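Long-range contacts in extracellular PQQ-dependent sugar dehydrogenase (Coprinopsis cinerea, PDB 6JT6), which probably oxidises sugars with pyrroloquinoline quinone in its catalytic domain and passes the electrons to the heme of the cytochrome b domain described here: residues A139-A144 with Y170-G175; W74-T79 with L152-P157. One frame throughout, in Å; residues are numbered along the deposited sequence.

Overall arrangement
From the N terminus, the chain first meets contact 2 at residues 74-79, where strand 70-76 ends and turns back into strand 79-86. It next reaches strand 138-146, the first half of contact 1, then the long loop carrying 152-157, which closes contact 2 across 72 residues. Strand 166-173 finally pairs back onto 138-146 and closes contact 1 over 25 residues. The segments alternate, so the two closures cross. Both reach the same antiparallel six-stranded sheet, contact 1 joining one of its two outermost strands, 166-173, to strand 138-146, contact 2 fastening a loop to the end of strand 70-76; their centres are about 27 Å apart.

Contact 1 of 2, residues A139-A144 with Y170-G175; sequences AVFGWA and YGFDIG. With HEM (protoporphyrin IX containing Fe), chain C; ACT (acetate ion), chain F.
Phe172 sends the edge of its ring, CE2 and CZ, onto one face of the Phe141 ring, an edge-to-face pair with centroids 4.6 Å apart and planes at 68°. CE2 stands 3.3 Å above the Phe141 plane, over its centre. The two side chains leave their strands differently: Phe172 CG sits in the crowded position between backbone N and carbonyl carbon (chi1 73°), whereas Phe141 CG lies anti to its carbonyl carbon, beside the backbone N. Tyr170 also takes the crowded rotamer, which brings its ring under the Phe141 carbonyl, the oxygen standing above the ring, nearer its rim than its centre. Ala139, Phe141, Tyr170 and Phe172 all project from the same face of an antiparallel pair of strands, the edge of the six-stranded sheet in this cytochrome domain, related to that of cellobiose dehydrogenase. Four backbone hydrogen bonds, each roughly in line with the carbonyl it ends on, join Ala139 with Phe172 and Phe141 with Tyr170; the shortest runs from Phe172 N to Ala139 O at 2.7 Å. Between them Val140 faces Gly171 as a non-hydrogen-bonded pair, and Val140 CG1, anti to its own N, lies 3.4 Å from Tyr170 O. Trp143 meets Tyr170 rim to rim, its CD1 3.5 Å from Tyr170 CD2. A water bridges Tyr170 OH to Gly142 O, donating to the carbonyl. Phe19 stacks on Tyr170, and Tyr30 meets Phe141 edge-to-face. Further along strand 138-146 the heme takes over: Gly142, lacking a side chain, lets heme CMD come within 3.6 Å of its CA, and Ala144 CB packs 3.6 Å from heme CHD.

Contact 2 of 2, residues W74-T79 with L152-P157; sequences WVDGST and LTPSDP
Pro154 O is held by two N-H donors, the indole NE1 of Trp74 and, from strand 79-86, Arg81 NE. The Trp74 NE1 bond to Pro154 O measures 2.9 Å and is nearly straight, 163° at the hydrogen. It arrives in the carbonyl plane on a lone pair, while the oxygen lies only 7° out of the indole plane. Trp74 reaches this position with CG in the crowded place between its backbone N and carbonyl carbon (chi1 69°), so the ring presents its edge to the loop. Along that edge two more carbonyls follow: Asp156 O lies 3.3 Å from Trp74 CZ2, and Pro157 O 3.5 Å from Trp74 CH2. Pro157 O itself accepts a hydrogen bond from Arg85. The partners are a type I turn, Thr153 to Asp156, in the loop between strands 138-146 and 166-173, and a beta-hairpin whose type II' turn, Asp76 to Thr79, links strands 70-76 and 79-86 with Gly77 at positive phi. Asp76 puts CG anti to its backbone N and lays its carboxylate against Pro154 and Ser155, the two central residues of the type I turn. Its OD2 forms a salt bridge with Arg81, which would favour the charged carboxylate, and lies 3.3 Å from Ser155 CA; OD1 comes within 3.5 Å of Pro154 CB.

Contact 1 of 2, residues A139-A144 with Y170-G175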
loop_
_atom_site.group_PDB
_atom_site.type_symbol
_atom_site.label_atom_id
_atom_site.label_comp_id
_atom_site.label_asym_id
_atom_site.label_seq_id
_atom_site.Cartn_x
_atom_site.Cartn_y
_atom_site.Cartn_z
ATOM N N ALA A 139 11.847 -7.321 6.789
ATOM C CA ALA A 139 11.361 -5.973 6.786
ATOM C C ALA A 139 10.298 -5.814 7.893
ATOM O O ALA A 139 9.632 -6.786 8.269
ATOM C CB ALA A 139 10.788 -5.667 5.422
ATOM N N VAL A 140 10.192 -4.608 8.456
ATOM C CA VAL A 140 9.075 -4.259 9.347
ATOM C C VAL A 140 8.264 -3.178 8.644
ATOM O O VAL A 140 8.798 -2.119 8.342
ATOM C CB VAL A 140 9.514 -3.757 10.741
ATOM C CG1 VAL A 140 8.279 -3.502 11.653
ATOM C CG2 VAL A 140 10.419 -4.784 11.437
ATOM N N PHE A 141 6.985 -3.469 8.391
ATOM C CA PHE A 141 6.072 -2.493 7.785
ATOM C C PHE A 141 5.081 -2.028 8.827
ATOM O O PHE A 141 4.687 -2.790 9.734
ATOM C CB PHE A 141 5.293 -3.094 6.583
ATOM C CG PHE A 141 6.045 -3.073 5.258
ATOM C CD1 PHE A 141 7.383 -2.678 5.170
ATOM C CD2 PHE A 141 5.407 -3.509 4.089
ATOM C CE1 PHE A 141 8.069 -2.686 3.940
ATOM C CE2 PHE A 141 6.073 -3.518 2.858
ATOM C CZ PHE A 141 7.421 -3.102 2.783
ATOM N N GLY A 142 4.637 -0.792 8.658
ATOM C CA GLY A 142 3.543 -0.268 9.452
ATOM C C GLY A 142 2.249 -0.373 8.665
ATOM O O GLY A 142 2.252 -0.502 7.409
ATOM N N TRP A 143 1.138 -0.414 9.400
ATOM C CA TRP A 143 -0.198 -0.330 8.780
ATOM C C TRP A 143 -0.980 0.726 9.560
ATOM O O TRP A 143 -0.760 0.892 10.768
ATOM C CB TRP A 143 -0.922 -1.711 8.780
ATOM C CG TRP A 143 -1.105 -2.348 10.107
ATOM C CD1 TRP A 143 -0.244 -3.238 10.750
ATOM C CD2 TRP A 143 -2.199 -2.138 11.006
ATOM N NE1 TRP A 143 -0.765 -3.599 11.965
ATOM C CE2 TRP A 143 -1.957 -2.945 12.160
ATOM C CE3 TRP A 143 -3.387 -1.377 10.938
ATOM C CZ2 TRP A 143 -2.864 -3.009 13.245
ATOM C CZ3 TRP A 143 -4.287 -1.429 12.032
ATOM C CH2 TRP A 143 -3.994 -2.228 13.181
ATOM N N ALA A 144 -1.879 1.433 8.887
ATOM C CA ALA A 144 -2.685 2.467 9.537
ATOM C C ALA A 144 -4.043 2.538 8.847
ATOM O O ALA A 144 -4.152 2.272 7.631
ATOM C CB ALA A 144 -1.972 3.839 9.526
ATOM N N TYR A 170 4.313 -4.832 11.724
ATOM C CA TYR A 170 4.581 -6.276 11.698
ATOM C C TYR A 170 5.851 -6.510 10.907
ATOM O O TYR A 170 6.184 -5.710 10.029
ATOM C CB TYR A 170 3.391 -7.055 11.088
ATOM C CG TYR A 170 3.027 -6.595 9.686
ATOM C CD1 TYR A 170 3.630 -7.158 8.560
ATOM C CD2 TYR A 170 2.094 -5.574 9.492
ATOM C CE1 TYR A 170 3.309 -6.721 7.284
ATOM C CE2 TYR A 170 1.767 -5.124 8.220
ATOM C CZ TYR A 170 2.367 -5.710 7.120
ATOM O OH TYR A 170 2.013 -5.262 5.852
ATOM N N GLY A 171 6.548 -7.600 11.242
ATOM C CA GLY A 171 7.700 -8.067 10.491
ATOM C C GLY A 171 7.282 -9.000 9.360
ATOM O O GLY A 171 6.248 -9.676 9.427
ATOM N N PHE A 172 8.057 -9.000 8.288
ATOM C CA PHE A 172 7.882 -10.049 7.281
ATOM C C PHE A 172 9.142 -10.317 6.472
ATOM O O PHE A 172 10.045 -9.471 6.382
ATOM C CB PHE A 172 6.686 -9.775 6.357
ATOM C CG PHE A 172 6.919 -8.681 5.374
ATOM C CD1 PHE A 172 7.162 -8.983 4.040
ATOM C CD2 PHE A 172 6.914 -7.354 5.778
ATOM C CE1 PHE A 172 7.390 -7.975 3.115
ATOM C CE2 PHE A 172 7.127 -6.332 4.859
ATOM C CZ PHE A 172 7.362 -6.644 3.524
ATOM N N ASP A 173 9.126 -11.486 5.844
ATOM C CA ASP A 173 10.195 -11.963 4.997
ATOM C C ASP A 173 10.011 -11.351 3.613
ATOM O O ASP A 173 9.097 -11.729 2.867
ATOM C CB ASP A 173 10.094 -13.492 4.926
ATOM C CG ASP A 173 11.236 -14.122 4.196
ATOM O OD1 ASP A 173 11.946 -13.451 3.414
ATOM O OD2 ASP A 173 11.417 -15.325 4.409
ATOM N N ILE A 174 10.902 -10.431 3.261
ATOM C CA ILE A 174 10.811 -9.677 1.984
ATOM C C ILE A 174 11.038 -10.589 0.772
ATOM O O ILE A 174 10.318 -10.495 -0.223
ATOM C CB ILE A 174 11.762 -8.432 1.979
ATOM C CG1 ILE A 174 11.457 -7.467 0.829
ATOM C CG2 ILE A 174 13.223 -8.846 1.919
ATOM C CD1 ILE A 174 10.097 -6.801 0.970
ATOM N N GLY A 175 12.042 -11.472 0.868
ATOM C CA GLY A 175 12.326 -12.448 -0.174
ATOM C C GLY A 175 11.147 -13.330 -0.525
ATOM O O GLY A 175 10.978 -13.715 -1.673
HETATM C CHA HEM C . 1.401 5.453 15.121
HETATM C CHB HEM C . -0.173 10.057 15.230
HETATM C CHC HEM C . -1.238 9.841 10.512
HETATM C CHD HEM C . 1.153 5.557 10.268
HETATM C C1A HEM C . 1.016 6.704 15.567
HETATM C C2A HEM C . 1.001 7.102 16.928
HETATM C C3A HEM C . 0.542 8.399 16.946
HETATM C C4A HEM C . 0.280 8.805 15.609
HETATM C CMA HEM C . 0.345 9.272 18.176
HETATM C CAA HEM C . 1.412 6.265 18.130
HETATM C CBA HEM C . 0.500 5.051 18.379
HETATM C CGA HEM C . -0.971 5.366 18.461
HETATM O O1A HEM C . -1.784 4.973 17.582
HETATM O O2A HEM C . -1.398 6.029 19.430
HETATM C C1B HEM C . -0.623 10.397 13.958
HETATM C C2B HEM C . -1.266 11.647 13.661
HETATM C C3B HEM C . -1.613 11.575 12.326
HETATM C C4B HEM C . -1.142 10.257 11.838
HETATM C CMB HEM C . -1.534 12.789 14.662
HETATM C CAB HEM C . -2.290 12.562 11.439
HETATM C CBB HEM C . -3.261 13.373 11.843
HETATM C C1C HEM C . -0.598 8.679 9.998
HETATM C C2C HEM C . -0.594 8.290 8.639
HETATM C C3C HEM C . 0.090 7.070 8.551
HETATM C C4C HEM C . 0.483 6.699 9.891
HETATM C CMC HEM C . -1.198 9.124 7.523
HETATM C CAC HEM C . 0.379 6.311 7.302
HETATM C CBC HEM C . -0.501 6.270 6.277
HETATM C C1D HEM C . 1.324 5.182 11.609
HETATM C C2D HEM C . 1.927 3.886 11.987
HETATM C C3D HEM C . 2.020 3.858 13.322
HETATM C C4D HEM C . 1.472 5.159 13.761
HETATM C CMD HEM C . 2.369 2.766 11.080
HETATM C CAD HEM C . 2.520 2.703 14.186
HETATM C CBD HEM C . 4.028 2.614 14.332
HETATM C CGD HEM C . 4.490 3.716 15.246
HETATM O O1D HEM C . 5.279 4.625 14.867
HETATM O O2D HEM C . 4.042 3.737 16.400
HETATM N NA HEM C . 0.542 7.752 14.772
HETATM N NB HEM C . -0.573 9.620 12.868
HETATM N NC HEM C . 0.014 7.690 10.733
HETATM N ND HEM C . 1.095 5.940 12.715
HETATM FE FE HEM C . 0.308 7.710 12.795
HETATM C C ACT F . 11.726 -2.065 6.379
HETATM O O ACT F . 12.109 -2.228 7.617
HETATM O OXT ACT F . 12.066 -1.238 5.498
HETATM C CH3 ACT F . 10.698 -2.920 5.783
HETATM O O HOH W 1 1.461 -2.438 5.617
#

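Contact 2 of 2, residues W74-T79 with L152-P157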
loop_
_atom_site.group_PDB
_atom_site.type_symbol
_atom_site.label_atom_id
_atom_site.label_comp_id
_atom_site.label_asym_id
_atom_site.label_seq_id
_atom_site.Cartn_x
_atom_site.Cartn_y
_atom_site.Cartn_z
ATOM N N TRP A 74 -7.341 5.942 -0.510
ATOM C CA TRP A 74 -8.746 6.015 -0.210
ATOM C C TRP A 74 -9.564 6.015 -1.505
ATOM O O TRP A 74 -8.993 6.059 -2.620
ATOM C CB TRP A 74 -9.062 7.211 0.693
ATOM C CG TRP A 74 -8.893 8.557 0.036
ATOM C CD1 TRP A 74 -9.861 9.305 -0.588
ATOM C CD2 TRP A 74 -7.685 9.326 -0.015
ATOM N NE1 TRP A 74 -9.324 10.508 -1.029
ATOM C CE2 TRP A 74 -7.993 10.551 -0.679
ATOM C CE3 TRP A 74 -6.390 9.116 0.469
ATOM C CZ2 TRP A 74 -7.032 11.553 -0.906
ATOM C CZ3 TRP A 74 -5.423 10.121 0.247
ATOM C CH2 TRP A 74 -5.757 11.325 -0.450
ATOM N N VAL A 75 -10.885 5.930 -1.361
ATOM C CA VAL A 75 -11.779 6.041 -2.522
ATOM C C VAL A 75 -12.705 7.244 -2.308
ATOM O O VAL A 75 -13.422 7.312 -1.312
ATOM C CB VAL A 75 -12.569 4.737 -2.815
ATOM C CG1 VAL A 75 -13.477 4.940 -4.011
ATOM C CG2 VAL A 75 -11.611 3.606 -3.169
ATOM N N ASP A 76 -12.631 8.195 -3.234
ATOM C CA ASP A 76 -13.466 9.387 -3.238
ATOM C C ASP A 76 -14.679 9.100 -4.135
ATOM O O ASP A 76 -14.597 9.282 -5.346
ATOM C CB ASP A 76 -12.654 10.575 -3.784
ATOM C CG ASP A 76 -13.493 11.846 -3.955
ATOM O OD1 ASP A 76 -14.443 12.051 -3.168
ATOM O OD2 ASP A 76 -13.177 12.635 -4.877
ATOM N N GLY A 77 -15.769 8.600 -3.541
ATOM C CA GLY A 77 -16.959 8.211 -4.304
ATOM C C GLY A 77 -16.711 6.872 -4.960
ATOM O O GLY A 77 -16.805 5.838 -4.299
ATOM N N SER A 78 -16.390 6.884 -6.251
ATOM C CA SER A 78 -15.867 5.681 -6.896
ATOM C C SER A 78 -14.379 5.778 -7.332
ATOM O O SER A 78 -13.848 4.834 -7.911
ATOM C CB SER A 78 -16.768 5.285 -8.081
ATOM O OG SER A 78 -16.637 6.244 -9.118
ATOM N N THR A 79 -13.719 6.903 -7.043
ATOM C CA THR A 79 -12.393 7.215 -7.623
ATOM C C THR A 79 -11.274 6.952 -6.585
ATOM O O THR A 79 -11.214 7.638 -5.562
ATOM C CB THR A 79 -12.330 8.672 -8.157
ATOM O OG1 THR A 79 -13.387 8.899 -9.109
ATOM C CG2 THR A 79 -10.945 8.989 -8.814
ATOM N N LEU A 152 -10.074 15.067 4.389
ATOM C CA LEU A 152 -10.996 16.218 4.541
ATOM C C LEU A 152 -11.502 16.713 3.214
ATOM O O LEU A 152 -12.660 17.110 3.111
ATOM C CB LEU A 152 -10.281 17.380 5.254
ATOM C CG LEU A 152 -9.974 17.367 6.764
ATOM C CD1 LEU A 152 -11.199 17.758 7.552
ATOM C CD2 LEU A 152 -9.363 16.071 7.319
ATOM N N THR A 153 -10.627 16.698 2.209
ATOM C CA THR A 153 -10.993 17.077 0.844
ATOM C C THR A 153 -10.637 15.889 -0.075
ATOM O O THR A 153 -9.594 15.861 -0.691
ATOM C CB THR A 153 -10.331 18.402 0.405
ATOM O OG1 THR A 153 -8.908 18.277 0.493
ATOM C CG2 THR A 153 -10.762 19.558 1.339
ATOM N N PRO A 154 -11.534 14.891 -0.145
ATOM C CA PRO A 154 -11.163 13.592 -0.726
ATOM C C PRO A 154 -10.876 13.619 -2.238
ATOM O O PRO A 154 -10.292 12.679 -2.757
ATOM C CB PRO A 154 -12.343 12.684 -0.377
ATOM C CG PRO A 154 -13.453 13.567 0.055
ATOM C CD PRO A 154 -12.886 14.892 0.454
ATOM N N SER A 155 -11.248 14.700 -2.930
ATOM C CA SER A 155 -10.878 14.883 -4.349
ATOM C C SER A 155 -9.385 15.167 -4.568
ATOM O O SER A 155 -8.873 14.950 -5.663
ATOM C CB SER A 155 -11.684 16.033 -4.954
ATOM O OG SER A 155 -11.044 17.245 -4.582
ATOM N N ASP A 156 -8.688 15.644 -3.537
ATOM C CA ASP A 156 -7.282 16.083 -3.649
ATOM C C ASP A 156 -6.363 14.998 -3.028
ATOM O O ASP A 156 -6.496 14.682 -1.851
ATOM C CB ASP A 156 -7.112 17.450 -2.943
ATOM C CG ASP A 156 -5.686 18.048 -3.046
ATOM O OD1 ASP A 156 -4.705 17.405 -3.493
ATOM O OD2 ASP A 156 -5.543 19.219 -2.642
ATOM N N PRO A 157 -5.396 14.471 -3.813
ATOM C CA PRO A 157 -4.457 13.486 -3.273
ATOM C C PRO A 157 -3.600 14.090 -2.169
ATOM O O PRO A 157 -3.047 13.347 -1.362
ATOM C CB PRO A 157 -3.569 13.128 -4.462
ATOM C CG PRO A 157 -4.333 13.524 -5.647
ATOM C CD PRO A 157 -5.269 14.618 -5.280
#